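Local atomic coordinates of RagB/SusD domain protein (Flavobacterium johnsoniae, PDB entry 5J5U), a protein that binds chitin and, as a SusD homologue, probably holds chitin fragments at the outer membrane during their capture and uptake. Residues 264-275 with 405-413; 361-370 with 382-393. All coordinates share one frame; numbering follows the deposited sequence.

In the fold
From the N terminus, the chain first meets these contacts along most of helix 262-270 and the turn after it, residues 264-275. It then runs through the short strand pair 280-281 and 320-321, through helix 337-349, and into helix 357-371. Contact 2 closes a short loop by folding helix 382-391 back, roughly antiparallel, on residues 361-370. Only afterwards does helix 399-410 return to residues 264-275 and close contact 1, so the smaller loop lies wholly within the larger one. The centres of the two contacts lie about 12 Å apart, and the contacts touch, since Tyr388 and Lys392 of contact 2 reach Asp273 and Asn271 of contact 1. Helices distant in sequence are thereby tied to a local helix pair.

Contact 1 (264-275 with 405-413); sequences LIDYLRDNGDPR and TQLWITYLF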
loop_
_atom_site.group_PDB
_atom_site.type_symbol
_atom_site.label_atom_id
_atom_site.label_comp_id
_atom_site.label_asym_id
_atom_site.label_seq_id
_atom_site.Cartn_x
_atom_site.Cartn_y
_atom_site.Cartn_z
ATOM N N LEU A 264 -8.597 -12.117 7.451
ATOM C CA LEU A 264 -8.107 -12.477 6.134
ATOM C C LEU A 264 -8.203 -13.985 5.896
ATOM O O LEU A 264 -8.740 -14.416 4.889
ATOM C CB LEU A 264 -6.662 -12.010 5.949
ATOM C CG LEU A 264 -5.947 -12.318 4.628
ATOM C CD1 LEU A 264 -6.699 -11.671 3.496
ATOM C CD2 LEU A 264 -4.531 -11.788 4.675
ATOM N N ILE A 265 -7.711 -14.782 6.831
ATOM C CA ILE A 265 -7.718 -16.227 6.648
ATOM C C ILE A 265 -9.141 -16.748 6.493
ATOM O O ILE A 265 -9.416 -17.486 5.562
ATOM C CB ILE A 265 -7.033 -16.961 7.802
ATOM C CG1 ILE A 265 -5.549 -16.577 7.856
ATOM C CG2 ILE A 265 -7.208 -18.487 7.636
ATOM C CD1 ILE A 265 -4.768 -16.874 6.581
ATOM N N ASP A 266 -10.039 -16.365 7.398
ATOM C CA ASP A 266 -11.434 -16.751 7.250
ATOM C C ASP A 266 -11.990 -16.318 5.895
ATOM O O ASP A 266 -12.740 -17.064 5.283
ATOM C CB ASP A 266 -12.326 -16.152 8.346
ATOM C CG ASP A 266 -12.090 -16.765 9.709
ATOM O OD1 ASP A 266 -11.321 -17.740 9.838
ATOM O OD2 ASP A 266 -12.728 -16.284 10.660
ATOM N N TYR A 267 -11.649 -15.121 5.415
ATOM C CA TYR A 267 -12.212 -14.727 4.128
ATOM C C TYR A 267 -11.699 -15.622 3.000
ATOM O O TYR A 267 -12.477 -16.037 2.138
ATOM C CB TYR A 267 -11.908 -13.272 3.787
ATOM C CG TYR A 267 -12.621 -12.818 2.530
ATOM C CD1 TYR A 267 -13.927 -12.377 2.584
ATOM C CD2 TYR A 267 -11.994 -12.852 1.290
ATOM C CE1 TYR A 267 -14.594 -11.975 1.450
ATOM C CE2 TYR A 267 -12.656 -12.451 0.140
ATOM C CZ TYR A 267 -13.963 -12.014 0.229
ATOM O OH TYR A 267 -14.658 -11.605 -0.897
ATOM N N LEU A 268 -10.400 -15.900 2.993
ATOM C CA LEU A 268 -9.797 -16.695 1.931
ATOM C C LEU A 268 -10.279 -18.154 1.974
ATOM O O LEU A 268 -10.539 -18.776 0.940
ATOM C CB LEU A 268 -8.272 -16.636 2.030
ATOM C CG LEU A 268 -7.608 -15.272 1.822
ATOM C CD1 LEU A 268 -6.127 -15.368 2.131
ATOM C CD2 LEU A 268 -7.813 -14.745 0.390
ATOM N N ARG A 269 -10.419 -18.684 3.183
ATOM C CA ARG A 269 -10.851 -20.056 3.381
ATOM C C ARG A 269 -12.353 -20.248 3.098
ATOM O O ARG A 269 -12.731 -21.160 2.360
ATOM C CB ARG A 269 -10.522 -20.511 4.808
ATOM C CG ARG A 269 -10.729 -22.002 5.053
ATOM C CD ARG A 269 -10.827 -22.292 6.532
ATOM N NE ARG A 269 -11.890 -21.482 7.100
ATOM C CZ ARG A 269 -11.737 -20.670 8.135
ATOM N NH1 ARG A 269 -10.550 -20.571 8.733
ATOM N NH2 ARG A 269 -12.768 -19.957 8.566
ATOM N N ASP A 270 -13.206 -19.407 3.681
ATOM C CA ASP A 270 -14.652 -19.598 3.567
ATOM C C ASP A 270 -15.185 -19.340 2.151
ATOM O O ASP A 270 -16.272 -19.799 1.810
ATOM C CB ASP A 270 -15.424 -18.694 4.548
ATOM C CG ASP A 270 -15.119 -18.994 6.021
ATOM O OD1 ASP A 270 -14.542 -20.064 6.328
ATOM O OD2 ASP A 270 -15.485 -18.151 6.879
ATOM N N ASN A 271 -14.434 -18.621 1.323
ATOM C CA ASN A 271 -14.884 -18.330 -0.044
ATOM C C ASN A 271 -14.108 -19.119 -1.094
ATOM O O ASN A 271 -14.275 -18.897 -2.290
ATOM C CB ASN A 271 -14.774 -16.824 -0.368
ATOM C CG ASN A 271 -15.716 -15.965 0.471
ATOM O OD1 ASN A 271 -16.936 -16.020 0.316
ATOM N ND2 ASN A 271 -15.143 -15.148 1.351
ATOM N N GLY A 272 -13.240 -20.019 -0.642
ATOM C CA GLY A 272 -12.435 -20.827 -1.537
ATOM C C GLY A 272 -11.503 -20.064 -2.459
ATOM O O GLY A 272 -11.368 -20.418 -3.623
ATOM N N ASP A 273 -10.876 -19.011 -1.944
ATOM C CA ASP A 273 -9.861 -18.267 -2.683
ATOM C C ASP A 273 -8.607 -19.141 -2.822
ATOM O O ASP A 273 -8.152 -19.727 -1.847
ATOM C CB ASP A 273 -9.550 -16.943 -1.970
ATOM C CG ASP A 273 -8.872 -15.926 -2.871
ATOM O OD1 ASP A 273 -7.751 -16.194 -3.314
ATOM O OD2 ASP A 273 -9.454 -14.848 -3.129
ATOM N N PRO A 274 -8.063 -19.266 -4.043
ATOM C CA PRO A 274 -6.859 -20.088 -4.248
ATOM C C PRO A 274 -5.603 -19.511 -3.578
ATOM O O PRO A 274 -4.558 -20.161 -3.544
ATOM C CB PRO A 274 -6.687 -20.097 -5.773
ATOM C CG PRO A 274 -7.987 -19.693 -6.318
ATOM C CD PRO A 274 -8.607 -18.764 -5.316
ATOM N N ARG A 275 -5.691 -18.293 -3.062
ATOM C CA ARG A 275 -4.503 -17.666 -2.508
ATOM C C ARG A 275 -4.234 -18.147 -1.102
ATOM O O ARG A 275 -3.183 -17.852 -0.557
ATOM C CB ARG A 275 -4.634 -16.145 -2.524
ATOM C CG ARG A 275 -4.427 -15.531 -3.892
ATOM C CD ARG A 275 -4.759 -14.059 -3.884
ATOM N NE ARG A 275 -6.198 -13.861 -3.826
ATOM C CZ ARG A 275 -6.803 -12.744 -4.208
ATOM N NH1 ARG A 275 -6.081 -11.722 -4.651
ATOM N NH2 ARG A 275 -8.120 -12.642 -4.134
ATOM N N THR A 405 -12.773 -5.329 -0.567
ATOM C CA THR A 405 -12.208 -6.546 0.010
ATOM C C THR A 405 -11.114 -7.133 -0.887
ATOM O O THR A 405 -10.014 -7.526 -0.413
ATOM C CB THR A 405 -13.313 -7.592 0.253
ATOM O OG1 THR A 405 -14.401 -6.979 0.954
ATOM C CG2 THR A 405 -12.786 -8.773 1.065
ATOM N N GLN A 406 -11.391 -7.168 -2.188
ATOM C CA GLN A 406 -10.392 -7.668 -3.124
ATOM C C GLN A 406 -9.131 -6.781 -3.132
ATOM O O GLN A 406 -8.014 -7.290 -3.135
ATOM C CB GLN A 406 -10.978 -7.786 -4.539
ATOM C CG GLN A 406 -11.941 -8.938 -4.700
ATOM C CD GLN A 406 -11.320 -10.280 -4.351
ATOM O OE1 GLN A 406 -10.114 -10.491 -4.511
ATOM N NE2 GLN A 406 -12.141 -11.188 -3.847
ATOM N N LEU A 407 -9.304 -5.463 -3.150
ATOM C CA LEU A 407 -8.147 -4.563 -3.097
ATOM C C LEU A 407 -7.345 -4.760 -1.802
ATOM O O LEU A 407 -6.124 -4.754 -1.795
ATOM C CB LEU A 407 -8.596 -3.097 -3.213
ATOM C CG LEU A 407 -8.889 -2.572 -4.620
ATOM C CD1 LEU A 407 -9.787 -1.348 -4.550
ATOM C CD2 LEU A 407 -7.605 -2.255 -5.360
ATOM N N TRP A 408 -8.071 -4.944 -0.714
ATOM C CA TRP A 408 -7.490 -5.194 0.592
ATOM C C TRP A 408 -6.634 -6.461 0.544
ATOM O O TRP A 408 -5.587 -6.547 1.205
ATOM C CB TRP A 408 -8.617 -5.286 1.639
ATOM C CG TRP A 408 -8.184 -5.694 2.994
ATOM C CD1 TRP A 408 -7.444 -4.957 3.872
ATOM C CD2 TRP A 408 -8.483 -6.927 3.656
ATOM N NE1 TRP A 408 -7.247 -5.663 5.035
ATOM C CE2 TRP A 408 -7.880 -6.874 4.929
ATOM C CE3 TRP A 408 -9.210 -8.071 3.300
ATOM C CZ2 TRP A 408 -7.977 -7.921 5.844
ATOM C CZ3 TRP A 408 -9.305 -9.106 4.207
ATOM C CH2 TRP A 408 -8.703 -9.024 5.469
ATOM N N ILE A 409 -7.053 -7.426 -0.277
ATOM C CA ILE A 409 -6.248 -8.635 -0.451
ATOM C C ILE A 409 -5.063 -8.353 -1.370
ATOM O O ILE A 409 -3.935 -8.757 -1.101
ATOM C CB ILE A 409 -7.094 -9.808 -0.991
ATOM C CG1 ILE A 409 -8.134 -10.206 0.066
ATOM C CG2 ILE A 409 -6.207 -11.005 -1.311
ATOM C CD1 ILE A 409 -9.059 -11.324 -0.341
ATOM N N THR A 410 -5.318 -7.606 -2.429
ATOM C CA THR A 410 -4.300 -7.242 -3.401
ATOM C C THR A 410 -3.188 -6.389 -2.777
ATOM O O THR A 410 -2.013 -6.539 -3.143
ATOM C CB THR A 410 -4.965 -6.509 -4.594
ATOM O OG1 THR A 410 -5.656 -7.479 -5.395
ATOM C CG2 THR A 410 -3.956 -5.797 -5.463
ATOM N N TYR A 411 -3.553 -5.542 -1.807
ATOM C CA TYR A 411 -2.598 -4.669 -1.130
ATOM C C TYR A 411 -1.880 -5.321 0.024
ATOM O O TYR A 411 -1.236 -4.629 0.816
ATOM C CB TYR A 411 -3.291 -3.421 -0.599
ATOM C CG TYR A 411 -3.681 -2.412 -1.650
ATOM C CD1 TYR A 411 -2.810 -2.064 -2.682
ATOM C CD2 TYR A 411 -4.927 -1.832 -1.626
ATOM C CE1 TYR A 411 -3.180 -1.141 -3.656
ATOM C CE2 TYR A 411 -5.303 -0.903 -2.572
ATOM C CZ TYR A 411 -4.438 -0.562 -3.587
ATOM O OH TYR A 411 -4.849 0.367 -4.524
ATOM N N LEU A 412 -1.992 -6.640 0.146
ATOM C CA LEU A 412 -1.243 -7.354 1.177
ATOM C C LEU A 412 0.252 -7.143 0.948
ATOM O O LEU A 412 0.684 -7.090 -0.201
ATOM C CB LEU A 412 -1.604 -8.838 1.172
ATOM C CG LEU A 412 -1.135 -9.641 2.379
ATOM C CD1 LEU A 412 -1.770 -9.072 3.623
ATOM C CD2 LEU A 412 -1.477 -11.156 2.206
ATOM N N PHE A 413 1.013 -6.971 2.033
ATOM C CA PHE A 413 2.433 -6.591 1.992
ATOM C C PHE A 413 2.669 -5.144 1.525
ATOM O O PHE A 413 3.801 -4.660 1.565
ATOM C CB PHE A 413 3.241 -7.556 1.109
ATOM C CG PHE A 413 2.984 -9.002 1.419
ATOM C CD1 PHE A 413 3.009 -9.454 2.726
ATOM C CD2 PHE A 413 2.656 -9.900 0.407
ATOM C CE1 PHE A 413 2.746 -10.780 3.021
ATOM C CE2 PHE A 413 2.398 -11.223 0.694
ATOM C CZ PHE A 413 2.449 -11.668 1.996
HETATM O O HOH W 1 -7.686 -9.651 -5.627
#
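A buried arginine lies flat beneath an isoleucine methyl: Ile409 CG2 sits over the centre of the Arg275 guanidinium, 3.4 Å from CZ, while the polar rim of the same group is taken up in its own plane. Along one side Asp273 grips it with both carboxylate oxygens, OD1 meeting NE and OD2 meeting NH2. From the other segment Gln406 OE1 accepts from Arg275 NH2 at 3.0 Å through a lone pair in the carbonyl plane, with amide and guanidinium only 7° from coplanar. Water 1 completes the rim, accepting from NH1, donating to Gln406 OE1 and also bonding Thr410 OG1, which has Ser338 as a further partner. An alanine here is likely to leave the Asp273 carboxylate without its countercharge and the Gln406 carbonyl without one of its two donors, in a buried setting. The turn that brings Arg275 into place follows a Schellman motif, in which Gly272 ends helix 262-270; Asp273 OD1 then caps Arg275 N. Within the mostly helical SusD fold, residues 264-270 run at 112° to residues 405-410. Nearer the middle of the contact, Thr405 CG2 makes a CH-pi contact over one face of the Tyr267 ring, 3.7 Å from the centroid. The ring gets there because CG swings anti to the backbone N (chi1 -174°). Ile409 CD1 wedges between Tyr267 CD2 and Leu268 CD2, 3.7 Å from each. At the far end Leu264 CB packs 3.6 Å from CH2 of Trp408, whose indole NE1 bonds Val46 O, and Leu264 CD2 touches Leu412 CD2.

Contact 2 (361-370 with 382-393); sequences YKKGVEAGIK and QASIDAYVNAKP
Glu366 OE2 is gripped by two donors, one from each helix. Lys370 NZ, one turn further along the same helix, approaches Glu366 OE2 nearly in line with its C-O bond at 3.0 Å and forms a salt bridge. Gln382 NE2 comes across from the partner helix to Glu366 OE2 in a weak bond of 3.3 Å. The Gln382 amide is used at both ends, for its OE1 accepts from Lys370 NZ at 2.7 Å, the donor tilted 19° from the carbonyl plane. Lysine, carboxylate and amide therefore close a ring of three bonds that pins the start of helix 382-391 to the end of helix 357-371. A bend at chi2 (58°) turns the amide of Gln382 back towards the two charged groups, whereas Lys370 reaches it with an extended chain whose CE also rests 3.7 Å from Ile385 CD1. The helices follow one another in the chain and form a roughly antiparallel hairpin, in a family that belongs to the TPR clan of helical proteins; the axes of residues 361-370 and 382-391 come within 10.1 Å, with 142° between directions. Side chains spaced three and four residues apart fill the seam. Ile369 and Ile385 slide past each other in opposite senses, CG2 against CG1, and the CG2 of Ile385 reaches the aliphatic part of Glu366. Deeper in, Val365 CG1 meets the Tyr388 ring at its edge, 3.5 Å from CE2, with Ile369 CD1 touching the neighbouring CD2; the Tyr388 hydroxyl makes weak hydrogen bonds with Asp273 and Gln406. Towards the other end of the seam, which is partly exposed, Lys362 lays its CG 3.6 Å from Val389 CG1, and Val389 CG2 turns inward to Val365.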
loop_
_atom_site.group_PDB
_atom_site.type_symbol
_atom_site.label_atom_id
_atom_site.label_comp_id
_atom_site.label_asym_id
_atom_site.label_seq_id
_atom_site.Cartn_x
_atom_site.Cartn_y
_atom_site.Cartn_z
ATOM N N TYR A 361 -13.530 -6.505 -12.623
ATOM C CA TYR A 361 -13.416 -7.192 -11.346
ATOM C C TYR A 361 -12.777 -8.569 -11.512
ATOM O O TYR A 361 -11.832 -8.922 -10.780
ATOM C CB TYR A 361 -14.795 -7.314 -10.714
ATOM C CG TYR A 361 -14.823 -7.997 -9.370
ATOM C CD1 TYR A 361 -14.408 -7.333 -8.221
ATOM C CD2 TYR A 361 -15.319 -9.293 -9.239
ATOM C CE1 TYR A 361 -14.455 -7.955 -6.985
ATOM C CE2 TYR A 361 -15.371 -9.920 -8.017
ATOM C CZ TYR A 361 -14.938 -9.255 -6.892
ATOM O OH TYR A 361 -15.002 -9.897 -5.673
ATOM N N LYS A 362 -13.292 -9.341 -12.469
ATOM C CA LYS A 362 -12.795 -10.690 -12.711
ATOM C C LYS A 362 -11.323 -10.655 -13.071
ATOM O O LYS A 362 -10.516 -11.425 -12.523
ATOM C CB LYS A 362 -13.593 -11.358 -13.829
ATOM C CG LYS A 362 -15.019 -11.725 -13.437
ATOM C CD LYS A 362 -15.836 -12.188 -14.637
ATOM C CE LYS A 362 -17.182 -12.727 -14.211
ATOM N NZ LYS A 362 -17.890 -13.334 -15.372
ATOM N N LYS A 363 -10.972 -9.737 -13.969
ATOM C CA LYS A 363 -9.583 -9.608 -14.400
ATOM C C LYS A 363 -8.686 -9.214 -13.220
ATOM O O LYS A 363 -7.544 -9.683 -13.100
ATOM C CB LYS A 363 -9.465 -8.566 -15.522
ATOM C CG LYS A 363 -10.091 -8.990 -16.850
ATOM C CD LYS A 363 -10.118 -7.841 -17.862
ATOM C CE LYS A 363 -11.017 -8.172 -19.055
ATOM N NZ LYS A 363 -11.145 -7.054 -20.040
ATOM N N GLY A 364 -9.223 -8.384 -12.329
ATOM C CA GLY A 364 -8.499 -7.983 -11.133
ATOM C C GLY A 364 -8.215 -9.146 -10.190
ATOM O O GLY A 364 -7.085 -9.313 -9.725
ATOM N N VAL A 365 -9.240 -9.944 -9.893
ATOM C CA VAL A 365 -9.067 -11.078 -8.991
ATOM C C VAL A 365 -8.071 -12.094 -9.550
ATOM O O VAL A 365 -7.206 -12.616 -8.818
ATOM C CB VAL A 365 -10.400 -11.781 -8.694
ATOM C CG1 VAL A 365 -10.151 -12.988 -7.820
ATOM C CG2 VAL A 365 -11.376 -10.824 -8.014
ATOM N N GLU A 366 -8.180 -12.377 -10.845
ATOM C CA GLU A 366 -7.237 -13.315 -11.447
ATOM C C GLU A 366 -5.813 -12.761 -11.389
ATOM O O GLU A 366 -4.849 -13.476 -11.054
ATOM C CB GLU A 366 -7.622 -13.621 -12.900
ATOM C CG GLU A 366 -6.506 -14.287 -13.700
ATOM C CD GLU A 366 -6.991 -15.000 -14.952
ATOM O OE1 GLU A 366 -8.168 -14.823 -15.347
ATOM O OE2 GLU A 366 -6.182 -15.751 -15.539
ATOM N N ALA A 367 -5.678 -11.472 -11.687
ATOM C CA ALA A 367 -4.363 -10.841 -11.651
ATOM C C ALA A 367 -3.742 -10.860 -10.238
ATOM O O ALA A 367 -2.524 -11.003 -10.077
ATOM C CB ALA A 367 -4.464 -9.434 -12.169
ATOM N N GLY A 368 -4.591 -10.749 -9.221
ATOM C CA GLY A 368 -4.131 -10.762 -7.839
ATOM C C GLY A 368 -3.711 -12.154 -7.397
ATOM O O GLY A 368 -2.737 -12.316 -6.651
ATOM N N ILE A 369 -4.457 -13.158 -7.859
ATOM C CA ILE A 369 -4.116 -14.549 -7.570
ATOM C C ILE A 369 -2.788 -14.913 -8.219
ATOM O O ILE A 369 -1.957 -15.584 -7.601
ATOM C CB ILE A 369 -5.215 -15.522 -8.045
ATOM C CG1 ILE A 369 -6.507 -15.268 -7.271
ATOM C CG2 ILE A 369 -4.789 -16.972 -7.827
ATOM C CD1 ILE A 369 -7.707 -15.977 -7.857
ATOM N N LYS A 370 -2.556 -14.425 -9.434
ATOM C CA LYS A 370 -1.320 -14.772 -10.133
ATOM C C LYS A 370 -0.123 -13.932 -9.735
ATOM O O LYS A 370 1.012 -14.354 -9.967
ATOM C CB LYS A 370 -1.500 -14.689 -11.661
ATOM C CG LYS A 370 -2.288 -15.870 -12.244
ATOM C CD LYS A 370 -2.539 -15.774 -13.754
ATOM C CE LYS A 370 -3.268 -17.037 -14.245
ATOM N NZ LYS A 370 -3.485 -17.069 -15.717
ATOM N N GLN A 382 -5.144 -22.877 -13.493
ATOM C CA GLN A 382 -6.099 -22.008 -14.175
ATOM C C GLN A 382 -7.539 -22.436 -13.912
ATOM O O GLN A 382 -8.442 -21.600 -13.827
ATOM C CB GLN A 382 -5.825 -21.987 -15.684
ATOM C CG GLN A 382 -6.644 -20.951 -16.426
ATOM C CD GLN A 382 -6.413 -19.543 -15.913
ATOM O OE1 GLN A 382 -5.277 -19.142 -15.665
ATOM N NE2 GLN A 382 -7.496 -18.794 -15.723
ATOM N N ALA A 383 -7.749 -23.736 -13.749
ATOM C CA ALA A 383 -9.085 -24.249 -13.484
ATOM C C ALA A 383 -9.609 -23.744 -12.138
ATOM O O ALA A 383 -10.778 -23.370 -12.027
ATOM C CB ALA A 383 -9.084 -25.770 -13.523
ATOM N N SER A 384 -8.750 -23.720 -11.122
ATOM C CA SER A 384 -9.172 -23.245 -9.805
ATOM C C SER A 384 -9.512 -21.750 -9.833
ATOM O O SER A 384 -10.498 -21.313 -9.227
ATOM C CB SER A 384 -8.089 -23.530 -8.755
ATOM O OG SER A 384 -6.883 -22.829 -9.026
ATOM N N ILE A 385 -8.701 -20.975 -10.551
ATOM C CA ILE A 385 -8.921 -19.534 -10.690
ATOM C C ILE A 385 -10.242 -19.259 -11.381
ATOM O O ILE A 385 -11.077 -18.498 -10.882
ATOM C CB ILE A 385 -7.783 -18.856 -11.490
ATOM C CG1 ILE A 385 -6.430 -19.084 -10.804
ATOM C CG2 ILE A 385 -8.082 -17.371 -11.698
ATOM C CD1 ILE A 385 -5.236 -18.500 -11.540
ATOM N N ASP A 386 -10.438 -19.909 -12.523
ATOM C CA ASP A 386 -11.656 -19.728 -13.301
ATOM C C ASP A 386 -12.878 -20.144 -12.484
ATOM O O ASP A 386 -13.917 -19.471 -12.497
ATOM C CB ASP A 386 -11.562 -20.525 -14.605
ATOM C CG ASP A 386 -10.382 -20.089 -15.469
ATOM O OD1 ASP A 386 -9.935 -18.930 -15.329
ATOM O OD2 ASP A 386 -9.877 -20.905 -16.274
ATOM N N ALA A 387 -12.735 -21.232 -11.735
ATOM C CA ALA A 387 -13.831 -21.733 -10.914
ATOM C C ALA A 387 -14.204 -20.727 -9.824
ATOM O O ALA A 387 -15.386 -20.431 -9.610
ATOM C CB ALA A 387 -13.465 -23.082 -10.300
ATOM N N TYR A 388 -13.188 -20.195 -9.148
ATOM C CA TYR A 388 -13.401 -19.222 -8.071
ATOM C C TYR A 388 -14.036 -17.935 -8.570
ATOM O O TYR A 388 -15.026 -17.468 -8.009
ATOM C CB TYR A 388 -12.068 -18.917 -7.387
ATOM C CG TYR A 388 -12.068 -17.773 -6.388
ATOM C CD1 TYR A 388 -12.767 -17.861 -5.184
ATOM C CD2 TYR A 388 -11.319 -16.625 -6.626
ATOM C CE1 TYR A 388 -12.737 -16.828 -4.267
ATOM C CE2 TYR A 388 -11.284 -15.589 -5.707
ATOM C CZ TYR A 388 -11.987 -15.696 -4.533
ATOM O OH TYR A 388 -11.937 -14.657 -3.629
ATOM N N VAL A 389 -13.451 -17.370 -9.624
ATOM C CA VAL A 389 -13.937 -16.132 -10.234
ATOM C C VAL A 389 -15.391 -16.270 -10.694
ATOM O O VAL A 389 -16.211 -15.362 -10.504
ATOM C CB VAL A 389 -13.052 -15.720 -11.423
ATOM C CG1 VAL A 389 -13.885 -15.063 -12.518
ATOM C CG2 VAL A 389 -11.931 -14.794 -10.955
ATOM N N ASN A 390 -15.714 -17.416 -11.290
ATOM C CA ASN A 390 -17.060 -17.610 -11.820
ATOM C C ASN A 390 -18.082 -17.997 -10.746
ATOM O O ASN A 390 -19.277 -17.771 -10.923
ATOM C CB ASN A 390 -17.024 -18.657 -12.940
ATOM C CG ASN A 390 -16.289 -18.153 -14.179
ATOM O OD1 ASN A 390 -16.281 -16.952 -14.470
ATOM N ND2 ASN A 390 -15.647 -19.068 -14.900
ATOM N N ALA A 391 -17.615 -18.567 -9.637
ATOM C CA ALA A 391 -18.515 -18.947 -8.542
ATOM C C ALA A 391 -18.883 -17.769 -7.642
ATOM O O ALA A 391 -19.909 -17.802 -6.956
ATOM C CB ALA A 391 -17.897 -20.047 -7.707
ATOM N N LYS A 392 -18.055 -16.726 -7.667
ATOM C CA LYS A 392 -18.297 -15.540 -6.860
ATOM C C LYS A 392 -18.003 -14.278 -7.666
ATOM O O LYS A 392 -16.959 -13.647 -7.488
ATOM C CB LYS A 392 -17.454 -15.581 -5.573
ATOM C CG LYS A 392 -18.246 -15.170 -4.329
ATOM C CD LYS A 392 -18.473 -16.351 -3.376
ATOM C CE LYS A 392 -19.174 -15.917 -2.069
ATOM N NZ LYS A 392 -19.281 -17.034 -1.067
ATOM N N PRO A 393 -18.941 -13.899 -8.554
ATOM C CA PRO A 393 -18.786 -12.723 -9.417
ATOM C C PRO A 393 -19.170 -11.459 -8.674
ATOM O O PRO A 393 -19.668 -11.551 -7.548
ATOM C CB PRO A 393 -19.773 -12.996 -10.546
ATOM C CG PRO A 393 -20.902 -13.696 -9.822
ATOM C CD PRO A 393 -20.256 -14.544 -8.748
#